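Local coordinates for protein tRNA (Adenine(22)-N(1))-methyltransferase (Mycoplasma capricolum subsp. capricolum, PDB 6QE6) that probably methylates N1 of adenine 22 in tRNA and binds the cofactor product S-adenosyl-L-homocysteine, at residues A[26-29]-A[30-33]; A[91-95]-A[96-100]; A[117-120]-A[121-124]; A[146-149]-A[150-154]; A[161-165]-A[166-170]. One frame throughout, in Å; residues are numbered along the deposited sequence.

Contact 1 of 5, residues A[26-29]-A[30-33]; sequences LNQV and AKLI
The carbonyl oxygen of Asn27 is gripped twice by Lys31. Lys31 N bonds to Asn27 O at 3.1 Å, the regular bond of the helix, and the ammonium of the same residue comes back to it, with Lys31 NZ 3.4 Å from Asn27 O in a weak bond. The lysine chain runs nearly extended from CB to CE and then bends at its last torsion (chi4 57°), which turns NZ back over the turn it started from. There NZ also meets Gln28 OE1 at 3.0 Å, again weakly; the glutamine, bent at chi2, lies alongside the lysine and points the same way. One residue earlier, Ala30 N bonds to Leu26 O at 3.0 Å. The last turn tightens: Leu32 N reaches Val29 O, three residues back, at 3.2 Å from above the carbonyl plane. Val29, Leu32 and Ile33 turn their branches onto the central sheet, all three against Ile135, while Leu26 comes close to the bound S-adenosyl-L-homocysteine. Those three residues give the sheet an apolar surface, and on the lysine's side an ammonium placed near carbonyl oxygens at the helix's C-terminal end probably gains from the negative end of the dipole.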
# COMPACT_ATOMS: atom_id res chain seq x y z
N LEU A 26 1.39 -4.76 -9.46
CA LEU A 26 2.57 -5.40 -8.86
C LEU A 26 3.85 -4.94 -9.54
O LEU A 26 4.88 -4.79 -8.88
CB LEU A 26 2.44 -6.93 -8.92
CG LEU A 26 1.53 -7.49 -7.81
CD1 LEU A 26 1.78 -8.96 -7.57
CD2 LEU A 26 1.71 -6.71 -6.49
N ASN A 27 3.80 -4.69 -10.85
CA ASN A 27 4.99 -4.12 -11.47
C ASN A 27 5.30 -2.75 -10.92
O ASN A 27 6.48 -2.38 -10.84
CB ASN A 27 4.83 -4.05 -12.98
CG ASN A 27 5.44 -5.23 -13.66
OD1 ASN A 27 4.74 -6.18 -14.05
ND2 ASN A 27 6.77 -5.20 -13.78
N GLN A 28 4.29 -1.99 -10.52
CA GLN A 28 4.56 -0.67 -9.97
C GLN A 28 5.32 -0.78 -8.66
O GLN A 28 6.25 -0.00 -8.42
CB GLN A 28 3.26 0.12 -9.79
CG GLN A 28 2.51 0.42 -11.10
CD GLN A 28 3.44 0.78 -12.24
OE1 GLN A 28 3.51 0.08 -13.25
NE2 GLN A 28 4.18 1.86 -12.07
N VAL A 29 4.96 -1.76 -7.82
CA VAL A 29 5.73 -2.03 -6.61
C VAL A 29 7.17 -2.44 -6.94
O VAL A 29 8.12 -2.04 -6.26
CB VAL A 29 5.01 -3.11 -5.77
CG1 VAL A 29 5.93 -3.60 -4.66
CG2 VAL A 29 3.75 -2.56 -5.17
N ALA A 30 7.35 -3.26 -7.99
CA ALA A 30 8.68 -3.78 -8.27
C ALA A 30 9.63 -2.69 -8.75
O ALA A 30 10.84 -2.77 -8.49
CB ALA A 30 8.59 -4.91 -9.30
N LYS A 31 9.12 -1.66 -9.44
CA LYS A 31 9.99 -0.58 -9.90
C LYS A 31 10.66 0.15 -8.74
O LYS A 31 11.76 0.69 -8.90
CB LYS A 31 9.21 0.41 -10.76
CG LYS A 31 8.64 -0.21 -12.00
CD LYS A 31 8.44 0.82 -13.08
CE LYS A 31 7.67 0.19 -14.19
NZ LYS A 31 6.42 -0.30 -13.57
N LEU A 32 10.01 0.19 -7.57
CA LEU A 32 10.55 0.91 -6.43
C LEU A 32 11.62 0.14 -5.66
O LEU A 32 12.18 0.69 -4.70
CB LEU A 32 9.40 1.28 -5.47
CG LEU A 32 8.26 2.07 -6.11
CD1 LEU A 32 6.99 2.16 -5.24
CD2 LEU A 32 8.76 3.46 -6.50
N ILE A 33 11.92 -1.10 -6.03
CA ILE A 33 12.77 -1.98 -5.23
C ILE A 33 14.01 -2.34 -6.03
O ILE A 33 13.91 -2.99 -7.09
CB ILE A 33 12.04 -3.26 -4.80
CG1 ILE A 33 10.83 -2.93 -3.95
CG2 ILE A 33 13.01 -4.17 -4.04
CD1 ILE A 33 10.18 -4.13 -3.37

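Contact 2 of 5, residues A[91-95]-A[96-100]; sequences ILSNG and LEFVK. With SAH (S-adenosyl-L-homocysteine), chain C.
Ile91, at the end of strand 88-92, sets its CG2 against the benzylic carbon of Phe98, with Ile91 CG2 3.7 Å from Phe98 CB; the two side chains cross at about a right angle. Ser93 comes next on the same side. Its hydroxyl stands anti to the backbone N (chi1 -177°), which carries it to the backbone just past the turn, where Phe98 N makes a weak bond to Ser93 OG at 3.1 Å. The same oxygen lies near the edge of the phenyl ring. Asn94 opens a type II' beta turn that closes when Glu97 N bonds to Asn94 O at 3.3 Å, nearly straight at 166° though the donor stands above the carbonyl plane. This turn follows a strand of the central methyltransferase sheet and reads the adenine of S-adenosyl-L-homocysteine: the ligand's N6 donates to Asn94 OD1 at 3.2 Å, and Gly95 N donates to the ligand's N1 at 2.9 Å. Together the two bonds match the amino group and the ring nitrogen of an adenine. Gly95 takes a positive phi of 61°, a value that favours glycine, and its carbonyl points back to the phenyl group, with Gly95 O in the ring plane at the edge, 3.4 Å from Phe98 CD1. The aliphatic part of Glu97 lies along Asn94 O, and Leu96 packs on Ile42 and Ile123.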
# COMPACT_ATOMS: atom_id res chain seq x y z
N ILE A 91 6.70 -18.18 4.80
CA ILE A 91 6.44 -17.96 6.22
C ILE A 91 4.93 -17.84 6.42
O ILE A 91 4.27 -17.00 5.79
CB ILE A 91 7.14 -16.69 6.74
CG1 ILE A 91 8.64 -16.71 6.44
CG2 ILE A 91 6.85 -16.49 8.24
CD1 ILE A 91 9.38 -17.87 7.04
N LEU A 92 4.39 -18.68 7.30
CA LEU A 92 2.99 -18.60 7.69
C LEU A 92 2.87 -17.66 8.90
O LEU A 92 3.44 -17.94 9.96
CB LEU A 92 2.46 -19.99 8.02
CG LEU A 92 1.07 -20.05 8.64
CD1 LEU A 92 0.01 -19.76 7.58
CD2 LEU A 92 0.86 -21.40 9.27
N SER A 93 2.12 -16.57 8.75
CA SER A 93 2.12 -15.54 9.79
C SER A 93 0.99 -14.55 9.56
O SER A 93 0.68 -14.20 8.42
CB SER A 93 3.47 -14.79 9.81
OG SER A 93 3.54 -13.83 10.85
N ASN A 94 0.42 -14.07 10.65
CA ASN A 94 -0.48 -12.92 10.61
C ASN A 94 0.36 -11.64 10.50
O ASN A 94 0.92 -11.16 11.50
CB ASN A 94 -1.36 -12.89 11.84
CG ASN A 94 -2.45 -11.83 11.78
OD1 ASN A 94 -2.34 -10.83 11.07
ND2 ASN A 94 -3.50 -12.05 12.54
N GLY A 95 0.46 -11.09 9.29
CA GLY A 95 1.13 -9.82 9.11
C GLY A 95 2.60 -9.89 9.52
O GLY A 95 3.39 -10.69 9.00
N LEU A 96 2.98 -9.06 10.49
CA LEU A 96 4.38 -8.89 10.83
C LEU A 96 4.79 -9.64 12.09
O LEU A 96 5.88 -9.38 12.62
CB LEU A 96 4.69 -7.40 10.99
CG LEU A 96 4.48 -6.63 9.69
CD1 LEU A 96 4.94 -5.19 9.89
CD2 LEU A 96 5.21 -7.30 8.52
N GLU A 97 3.95 -10.54 12.59
CA GLU A 97 4.25 -11.23 13.83
C GLU A 97 5.54 -12.04 13.73
O GLU A 97 6.26 -12.17 14.72
CB GLU A 97 3.09 -12.15 14.24
CG GLU A 97 1.92 -11.41 14.88
CD GLU A 97 0.70 -12.31 15.09
OE1 GLU A 97 0.82 -13.53 14.85
OE2 GLU A 97 -0.38 -11.80 15.48
N PHE A 98 5.86 -12.53 12.53
CA PHE A 98 7.05 -13.35 12.34
C PHE A 98 8.34 -12.55 12.49
O PHE A 98 9.39 -13.13 12.79
CB PHE A 98 7.01 -13.99 10.96
CG PHE A 98 7.39 -13.06 9.84
CD1 PHE A 98 6.45 -12.20 9.28
CD2 PHE A 98 8.69 -13.03 9.35
CE1 PHE A 98 6.80 -11.35 8.25
CE2 PHE A 98 9.05 -12.17 8.33
CZ PHE A 98 8.11 -11.33 7.78
N VAL A 99 8.31 -11.23 12.26
CA VAL A 99 9.56 -10.47 12.22
C VAL A 99 10.28 -10.47 13.56
O VAL A 99 11.50 -10.30 13.60
CB VAL A 99 9.29 -9.02 11.74
CG1 VAL A 99 10.58 -8.22 11.66
CG2 VAL A 99 8.58 -9.04 10.38
N LYS A 100 9.57 -10.69 14.67
CA LYS A 100 10.22 -10.82 15.98
C LYS A 100 11.32 -11.89 15.97
O LYS A 100 12.36 -11.71 16.61
CB LYS A 100 9.18 -11.15 17.05
CG LYS A 100 8.56 -9.96 17.75
CD LYS A 100 7.25 -10.35 18.46
CE LYS A 100 6.02 -10.08 17.57
NZ LYS A 100 5.81 -8.63 17.23
N SAH C . -0.16 -10.06 -2.87
CA SAH C . -1.04 -10.46 -3.96
CB SAH C . -2.26 -11.23 -3.42
CG SAH C . -3.24 -10.45 -2.55
SD SAH C . -4.69 -11.45 -2.11
C SAH C . -1.51 -9.26 -4.77
O SAH C . -1.46 -8.11 -4.31
OXT SAH C . -1.95 -9.39 -5.92
C5' SAH C . -4.48 -11.08 -0.35
C4' SAH C . -3.64 -12.14 0.36
O4' SAH C . -3.32 -11.68 1.65
C3' SAH C . -4.39 -13.44 0.55
O3' SAH C . -3.60 -14.51 0.09
C2' SAH C . -4.58 -13.57 2.05
O2' SAH C . -4.46 -14.91 2.44
C1' SAH C . -3.47 -12.71 2.60
N9 SAH C . -3.77 -12.09 3.89
C8 SAH C . -4.96 -11.57 4.30
N7 SAH C . -4.79 -11.08 5.56
C5 SAH C . -3.52 -11.28 5.94
C6 SAH C . -2.84 -10.98 7.11
N6 SAH C . -3.46 -10.38 8.12
N1 SAH C . -1.51 -11.32 7.21
C2 SAH C . -0.86 -11.93 6.16
N3 SAH C . -1.55 -12.22 5.00
C4 SAH C . -2.86 -11.90 4.90

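Contact 3 of 5, residues A[117-120]-A[121-124]; sequences SQTI and LEIL
Leu121 N donates to Ser117 O at 2.7 Å, the shortest of four successive backbone bonds that knit this helix, and it arrives nearly along the C=O axis with an N-H...O angle of 169°. Glu122 N to Gln118 O and Ile123 N to Thr119 O follow, both at 3.1 Å, and Leu124 N closes the series on Ile120 O at 2.9 Å. Every carbonyl from Ser117 to Ile120 therefore has its partner four residues on. Outside this ladder, Glu122 bends back alongside Thr119: its chain turns at chi2 (-99°), and the two side chains point the same way, Glu122 OE1 ending 4.0 Å from Thr119 CG2. That carboxylate oxygen also comes close to the carbonyl of Thr119, but both oxygens are acceptors and form no bond. On the buried side Ile120 and Leu124 point the same way, Ile120 CG2 meeting Leu124 CD1 at 4.1 Å, and the CG1 of Ile123 comes against Thr119 O. Helix 117-124 is the helix of a beta-alpha-beta crossover between strands 109-115 and 133-138. Ile120 packs down on both strands, and Leu121 turns to Leu145 of helix 143-151. Ser117 OG is tied to Ser141 O, and Ile123 touches the bound S-adenosyl-L-homocysteine beside Leu96.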
# COMPACT_ATOMS: atom_id res chain seq x y z
N SER A 117 -7.02 -0.76 3.54
CA SER A 117 -6.27 0.09 4.46
C SER A 117 -6.50 -0.31 5.91
O SER A 117 -5.56 -0.30 6.72
CB SER A 117 -6.65 1.54 4.24
OG SER A 117 -6.19 1.96 2.97
N GLN A 118 -7.74 -0.63 6.27
CA GLN A 118 -8.03 -1.04 7.63
C GLN A 118 -7.17 -2.24 8.03
O GLN A 118 -6.45 -2.19 9.04
CB GLN A 118 -9.51 -1.35 7.76
CG GLN A 118 -10.16 -0.93 9.06
CD GLN A 118 -11.62 -0.59 8.85
OE1 GLN A 118 -11.99 0.58 8.75
NE2 GLN A 118 -12.46 -1.62 8.73
N THR A 119 -7.21 -3.30 7.22
CA THR A 119 -6.36 -4.47 7.46
C THR A 119 -4.89 -4.09 7.52
O THR A 119 -4.15 -4.60 8.37
CB THR A 119 -6.57 -5.51 6.35
OG1 THR A 119 -7.97 -5.71 6.13
CG2 THR A 119 -5.91 -6.85 6.71
N ILE A 120 -4.46 -3.21 6.62
CA ILE A 120 -3.05 -2.85 6.52
C ILE A 120 -2.62 -2.09 7.76
O ILE A 120 -1.56 -2.37 8.34
CB ILE A 120 -2.80 -2.05 5.24
CG1 ILE A 120 -2.89 -2.95 4.01
CG2 ILE A 120 -1.43 -1.40 5.31
CD1 ILE A 120 -3.00 -2.20 2.73
N LEU A 121 -3.43 -1.12 8.20
CA LEU A 121 -3.10 -0.37 9.39
C LEU A 121 -2.94 -1.29 10.60
O LEU A 121 -2.02 -1.11 11.40
CB LEU A 121 -4.16 0.70 9.65
CG LEU A 121 -4.02 1.59 10.89
CD1 LEU A 121 -2.79 2.47 10.79
CD2 LEU A 121 -5.27 2.46 11.07
N GLU A 122 -3.82 -2.29 10.73
CA GLU A 122 -3.71 -3.23 11.85
C GLU A 122 -2.41 -4.03 11.78
O GLU A 122 -1.75 -4.25 12.80
CB GLU A 122 -4.92 -4.16 11.87
CG GLU A 122 -4.70 -5.48 12.65
CD GLU A 122 -4.37 -6.72 11.74
OE1 GLU A 122 -4.89 -6.79 10.58
OE2 GLU A 122 -3.61 -7.62 12.21
N ILE A 123 -2.04 -4.50 10.58
CA ILE A 123 -0.74 -5.15 10.41
C ILE A 123 0.39 -4.22 10.86
O ILE A 123 1.37 -4.66 11.48
CB ILE A 123 -0.57 -5.60 8.96
CG1 ILE A 123 -1.59 -6.69 8.64
CG2 ILE A 123 0.90 -6.03 8.68
CD1 ILE A 123 -1.47 -7.26 7.25
N LEU A 124 0.27 -2.92 10.57
CA LEU A 124 1.35 -2.00 10.93
C LEU A 124 1.51 -1.82 12.44
O LEU A 124 2.56 -1.31 12.86
CB LEU A 124 1.12 -0.65 10.24
CG LEU A 124 1.31 -0.72 8.73
CD1 LEU A 124 0.91 0.58 8.05
CD2 LEU A 124 2.75 -1.08 8.43

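Contact 4 of 5, residues A[146-149]-A[150-154]; sequences RLWA and VSHNY
Trp148 O takes two bonds from His152, one from the backbone and one from the ring, and they reach it from opposite faces of the carbonyl plane. His152 N lies 3.1 Å from Trp148 O, and His152 ND1 comes closer, 2.9 Å from Trp148 O, with the oxygen in the plane of the imidazole. ND1 must therefore carry the proton. This bond fixes the rotation of the imidazole and brings ND1 over one face of the indole; the rings meet obliquely, planes at 45°, with His152 CE1 3.2 Å from Trp148 NE1. Ser151 adds a hydroxyl whose one proton could go to the carbonyl of Leu147 or to that of Trp148; the backbone bond from Ser151 N to Leu147 O, at 2.8 Å, is not in doubt. Val150 N is likewise satisfied by Arg146 O. The helix then ends in a Schellman motif: Asn153 turns to positive phi (65°), Asn153 N bonds to Val150 O, and Tyr154 N reaches back to Ala149 O at 2.9 Å. That reversal brings Tyr154 to the same face of the indole as His152, its edge toward the six-membered ring in an offset edge-to-face pair and Tyr154 CE2 3.6 Å from Trp148 CH2. The guanidinium of Arg146 leads away to a salt bridge with Glu159 and a bond to the carbonyl of Ile188, and Asn153 OD1 accepts from Ser180 N. Helix 143-151 packs beside helix 117-124, where Trp148 touches Leu121 and Leu124. Ala149 rests on Ile156 of strand 155-163, while Trp148 and Tyr154, the latter just past the helix, meet Ile174 of strand 168-175.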
# COMPACT_ATOMS: atom_id res chain seq x y z
N ARG A 146 -1.55 7.43 5.76
CA ARG A 146 -0.76 8.65 5.73
C ARG A 146 -0.67 9.27 7.13
O ARG A 146 0.38 9.77 7.53
CB ARG A 146 -1.34 9.62 4.70
CG ARG A 146 -1.03 9.22 3.25
CD ARG A 146 -1.41 10.28 2.20
NE ARG A 146 -2.85 10.34 2.09
CZ ARG A 146 -3.57 9.90 1.06
NH1 ARG A 146 -3.00 9.40 -0.02
NH2 ARG A 146 -4.88 10.00 1.14
N LEU A 147 -1.78 9.23 7.88
CA LEU A 147 -1.78 9.68 9.26
C LEU A 147 -0.78 8.90 10.09
O LEU A 147 -0.05 9.46 10.91
CB LEU A 147 -3.19 9.51 9.84
CG LEU A 147 -3.78 10.49 10.85
CD1 LEU A 147 -3.24 11.91 10.68
CD2 LEU A 147 -5.31 10.48 10.68
N TRP A 148 -0.76 7.58 9.89
CA TRP A 148 0.22 6.73 10.54
C TRP A 148 1.64 7.18 10.23
O TRP A 148 2.45 7.40 11.14
CB TRP A 148 -0.01 5.29 10.11
CG TRP A 148 0.90 4.35 10.79
CD1 TRP A 148 0.77 3.83 12.04
CD2 TRP A 148 2.12 3.80 10.26
NE1 TRP A 148 1.82 2.99 12.33
CE2 TRP A 148 2.66 2.96 11.25
CE3 TRP A 148 2.79 3.94 9.04
CZ2 TRP A 148 3.85 2.23 11.05
CZ3 TRP A 148 3.97 3.23 8.85
CH2 TRP A 148 4.49 2.39 9.86
N ALA A 149 1.96 7.35 8.94
CA ALA A 149 3.30 7.82 8.59
C ALA A 149 3.60 9.16 9.23
O ALA A 149 4.68 9.36 9.79
CB ALA A 149 3.47 7.91 7.07
N VAL A 150 2.66 10.10 9.15
CA VAL A 150 2.92 11.45 9.67
C VAL A 150 3.11 11.41 11.18
O VAL A 150 4.07 11.99 11.72
CB VAL A 150 1.78 12.39 9.27
CG1 VAL A 150 1.92 13.74 10.01
CG2 VAL A 150 1.78 12.60 7.76
N SER A 151 2.22 10.73 11.90
CA SER A 151 2.27 10.73 13.34
C SER A 151 3.51 10.03 13.89
O SER A 151 3.89 10.29 15.04
CB SER A 151 1.01 10.07 13.91
OG SER A 151 1.02 8.68 13.64
N HIS A 152 4.15 9.15 13.10
CA HIS A 152 5.42 8.54 13.46
C HIS A 152 6.61 9.28 12.87
O HIS A 152 7.76 8.88 13.14
CB HIS A 152 5.47 7.08 13.03
CG HIS A 152 4.59 6.18 13.84
ND1 HIS A 152 3.24 6.01 13.57
CD2 HIS A 152 4.86 5.39 14.90
CE1 HIS A 152 2.73 5.16 14.44
NE2 HIS A 152 3.69 4.76 15.25
N ASN A 153 6.37 10.33 12.07
CA ASN A 153 7.42 11.14 11.45
C ASN A 153 8.24 10.32 10.44
O ASN A 153 9.45 10.48 10.32
CB ASN A 153 8.32 11.78 12.50
CG ASN A 153 8.85 13.13 12.08
OD1 ASN A 153 8.67 13.56 10.94
ND2 ASN A 153 9.54 13.81 13.01
N TYR A 154 7.56 9.46 9.69
CA TYR A 154 8.16 8.74 8.58
C TYR A 154 7.88 9.48 7.27
O TYR A 154 6.79 10.03 7.07
CB TYR A 154 7.59 7.31 8.48
CG TYR A 154 7.79 6.44 9.70
CD1 TYR A 154 8.91 6.58 10.53
CD2 TYR A 154 6.87 5.44 10.01
CE1 TYR A 154 9.10 5.77 11.64
CE2 TYR A 154 7.05 4.60 11.13
CZ TYR A 154 8.15 4.77 11.93
OH TYR A 154 8.31 3.95 13.03

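Contact 5 of 5, residues A[161-165]-A[166-170]; sequences FIYED and DHYYW
Phe161 swings its ring away from its own backbone N (chi1 -176°) while Trp170, across the strand pair, keeps its CG beside the N, and the two side chains end up alongside each other. The edge of the phenyl ring then faces the indole, planes at 69°, with Phe161 CE1 3.6 Å from Trp170 CE2. Phe161 also runs nearly parallel to the ring of Tyr168 but slid aside, so that Phe161 CZ touches Tyr168 CD1 at 3.4 Å with little overlap. Tyr163 completes this aromatic row, its CD1 lying over a face of Tyr168. All four rings stand on one face of a beta hairpin, strands 155-163 and 168-175, at the edge of the central sheet. Here Ile162 and Tyr169 form a hydrogen-bonded pair: Tyr169 N donates to Ile162 O at 2.8 Å, and Ile162 N donates to Tyr169 O at 3.0 Å. Nearer the loop Glu164 N bonds to His167 O at 2.9 Å. Both Asp165 and Asp166 have positive phi, and His167 ND1 makes a nearly straight bond (175°) to Asp165 O at 3.0 Å, in the imidazole plane. Tyr205 meets the rings of Phe161 and Tyr168. On the opposite face Ile162 packs on Phe24 and Gln28, and the carboxylate of Glu164 accepts from the backbone N of Phe24 and of Arg25, a residue that binds S-adenosyl-L-homocysteine.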
# COMPACT_ATOMS: atom_id res chain seq x y z
N PHE A 161 -1.68 6.48 -8.04
CA PHE A 161 -3.07 6.05 -8.08
C PHE A 161 -3.27 5.21 -9.33
O PHE A 161 -2.98 5.68 -10.43
CB PHE A 161 -4.03 7.25 -8.05
CG PHE A 161 -5.49 6.87 -7.99
CD1 PHE A 161 -6.02 6.28 -6.84
CD2 PHE A 161 -6.33 7.11 -9.07
CE1 PHE A 161 -7.37 5.93 -6.77
CE2 PHE A 161 -7.68 6.78 -9.01
CZ PHE A 161 -8.20 6.19 -7.87
N ILE A 162 -3.76 3.98 -9.15
CA ILE A 162 -3.73 2.95 -10.18
C ILE A 162 -5.13 2.42 -10.45
O ILE A 162 -5.89 2.12 -9.51
CB ILE A 162 -2.79 1.80 -9.77
CG1 ILE A 162 -1.35 2.30 -9.60
CG2 ILE A 162 -2.88 0.64 -10.76
CD1 ILE A 162 -0.47 1.31 -8.90
N TYR A 163 -5.48 2.28 -11.72
CA TYR A 163 -6.68 1.58 -12.13
C TYR A 163 -6.30 0.24 -12.75
O TYR A 163 -5.51 0.21 -13.70
CB TYR A 163 -7.50 2.40 -13.13
CG TYR A 163 -8.55 1.56 -13.80
CD1 TYR A 163 -9.78 1.33 -13.19
CD2 TYR A 163 -8.30 0.94 -15.04
CE1 TYR A 163 -10.74 0.53 -13.79
CE2 TYR A 163 -9.25 0.13 -15.64
CZ TYR A 163 -10.47 -0.07 -15.02
OH TYR A 163 -11.42 -0.88 -15.63
N GLU A 164 -6.85 -0.86 -12.24
CA GLU A 164 -6.66 -2.15 -12.89
C GLU A 164 -7.85 -3.06 -12.60
O GLU A 164 -8.32 -3.13 -11.47
CB GLU A 164 -5.36 -2.83 -12.46
CG GLU A 164 -5.15 -4.22 -13.08
CD GLU A 164 -3.75 -4.80 -12.85
OE1 GLU A 164 -3.10 -4.43 -11.84
OE2 GLU A 164 -3.29 -5.62 -13.68
N ASP A 165 -8.30 -3.76 -13.64
CA ASP A 165 -9.37 -4.77 -13.57
C ASP A 165 -10.62 -4.23 -12.88
O ASP A 165 -11.18 -4.84 -11.97
CB ASP A 165 -8.89 -6.04 -12.87
CG ASP A 165 -7.90 -6.84 -13.71
OD1 ASP A 165 -7.81 -6.65 -14.95
OD2 ASP A 165 -7.20 -7.69 -13.12
N ASP A 166 -11.07 -3.07 -13.35
CA ASP A 166 -12.29 -2.43 -12.83
C ASP A 166 -12.19 -2.18 -11.32
O ASP A 166 -13.17 -2.35 -10.59
CB ASP A 166 -13.53 -3.26 -13.18
CG ASP A 166 -14.63 -2.42 -13.81
OD1 ASP A 166 -14.82 -1.26 -13.38
OD2 ASP A 166 -15.28 -2.92 -14.75
N HIS A 167 -11.01 -1.78 -10.85
CA HIS A 167 -10.75 -1.49 -9.44
C HIS A 167 -9.66 -0.43 -9.33
O HIS A 167 -8.74 -0.36 -10.15
CB HIS A 167 -10.29 -2.74 -8.67
CG HIS A 167 -11.40 -3.64 -8.25
ND1 HIS A 167 -11.98 -4.56 -9.09
CD2 HIS A 167 -12.04 -3.77 -7.06
CE1 HIS A 167 -12.93 -5.22 -8.45
NE2 HIS A 167 -12.99 -4.76 -7.21
N TYR A 168 -9.75 0.38 -8.28
CA TYR A 168 -8.71 1.36 -8.00
C TYR A 168 -7.81 0.92 -6.86
O TYR A 168 -8.18 0.11 -6.00
CB TYR A 168 -9.33 2.73 -7.70
CG TYR A 168 -9.99 3.27 -8.92
CD1 TYR A 168 -9.24 3.76 -9.97
CD2 TYR A 168 -11.37 3.24 -9.05
CE1 TYR A 168 -9.84 4.24 -11.12
CE2 TYR A 168 -11.98 3.72 -10.20
CZ TYR A 168 -11.21 4.22 -11.23
OH TYR A 168 -11.81 4.70 -12.37
N TYR A 169 -6.59 1.45 -6.88
CA TYR A 169 -5.55 1.05 -5.94
C TYR A 169 -4.72 2.26 -5.54
O TYR A 169 -4.46 3.15 -6.36
CB TYR A 169 -4.64 -0.01 -6.54
CG TYR A 169 -5.36 -1.30 -6.84
CD1 TYR A 169 -5.96 -1.51 -8.09
CD2 TYR A 169 -5.45 -2.30 -5.89
CE1 TYR A 169 -6.60 -2.67 -8.36
CE2 TYR A 169 -6.10 -3.47 -6.15
CZ TYR A 169 -6.68 -3.65 -7.38
OH TYR A 169 -7.34 -4.82 -7.65
N TRP A 170 -4.29 2.26 -4.29
CA TRP A 170 -3.58 3.38 -3.70
C TRP A 170 -2.19 2.88 -3.34
O TRP A 170 -2.03 2.05 -2.44
CB TRP A 170 -4.32 3.92 -2.47
CG TRP A 170 -5.59 4.74 -2.75
CD1 TRP A 170 -5.71 6.10 -2.69
CD2 TRP A 170 -6.90 4.24 -3.08
NE1 TRP A 170 -7.00 6.48 -2.97
CE2 TRP A 170 -7.75 5.37 -3.22
CE3 TRP A 170 -7.44 2.97 -3.29
CZ2 TRP A 170 -9.11 5.25 -3.55
CZ3 TRP A 170 -8.77 2.85 -3.61
CH2 TRP A 170 -9.60 3.99 -3.74

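The five contacts follow one another along the chain, each closed before the next begins, and are spread over one mixed sheet: contacts 2 and 5 include its strands, while 1, 3 and 4 lie on helices packed against it. Contacts 2 and 3, with centres about 14 Å apart, touch through Asn94 with Glu122 and through Leu96 and Gly95 with Ile123, and Asn94, Gly95 and Ile123 line part of the cofactor pocket. Contact 1 lies across the chain's centre from contact 3, about 20 Å between centres, and approaches the same ligand through Leu26. Contact 5 meets contact 1 where Ile162 packs on Gln28, so the hairpin flanks the N-terminal helix. Contact 4 leans on contact 3 through Trp148, away from the cofactor.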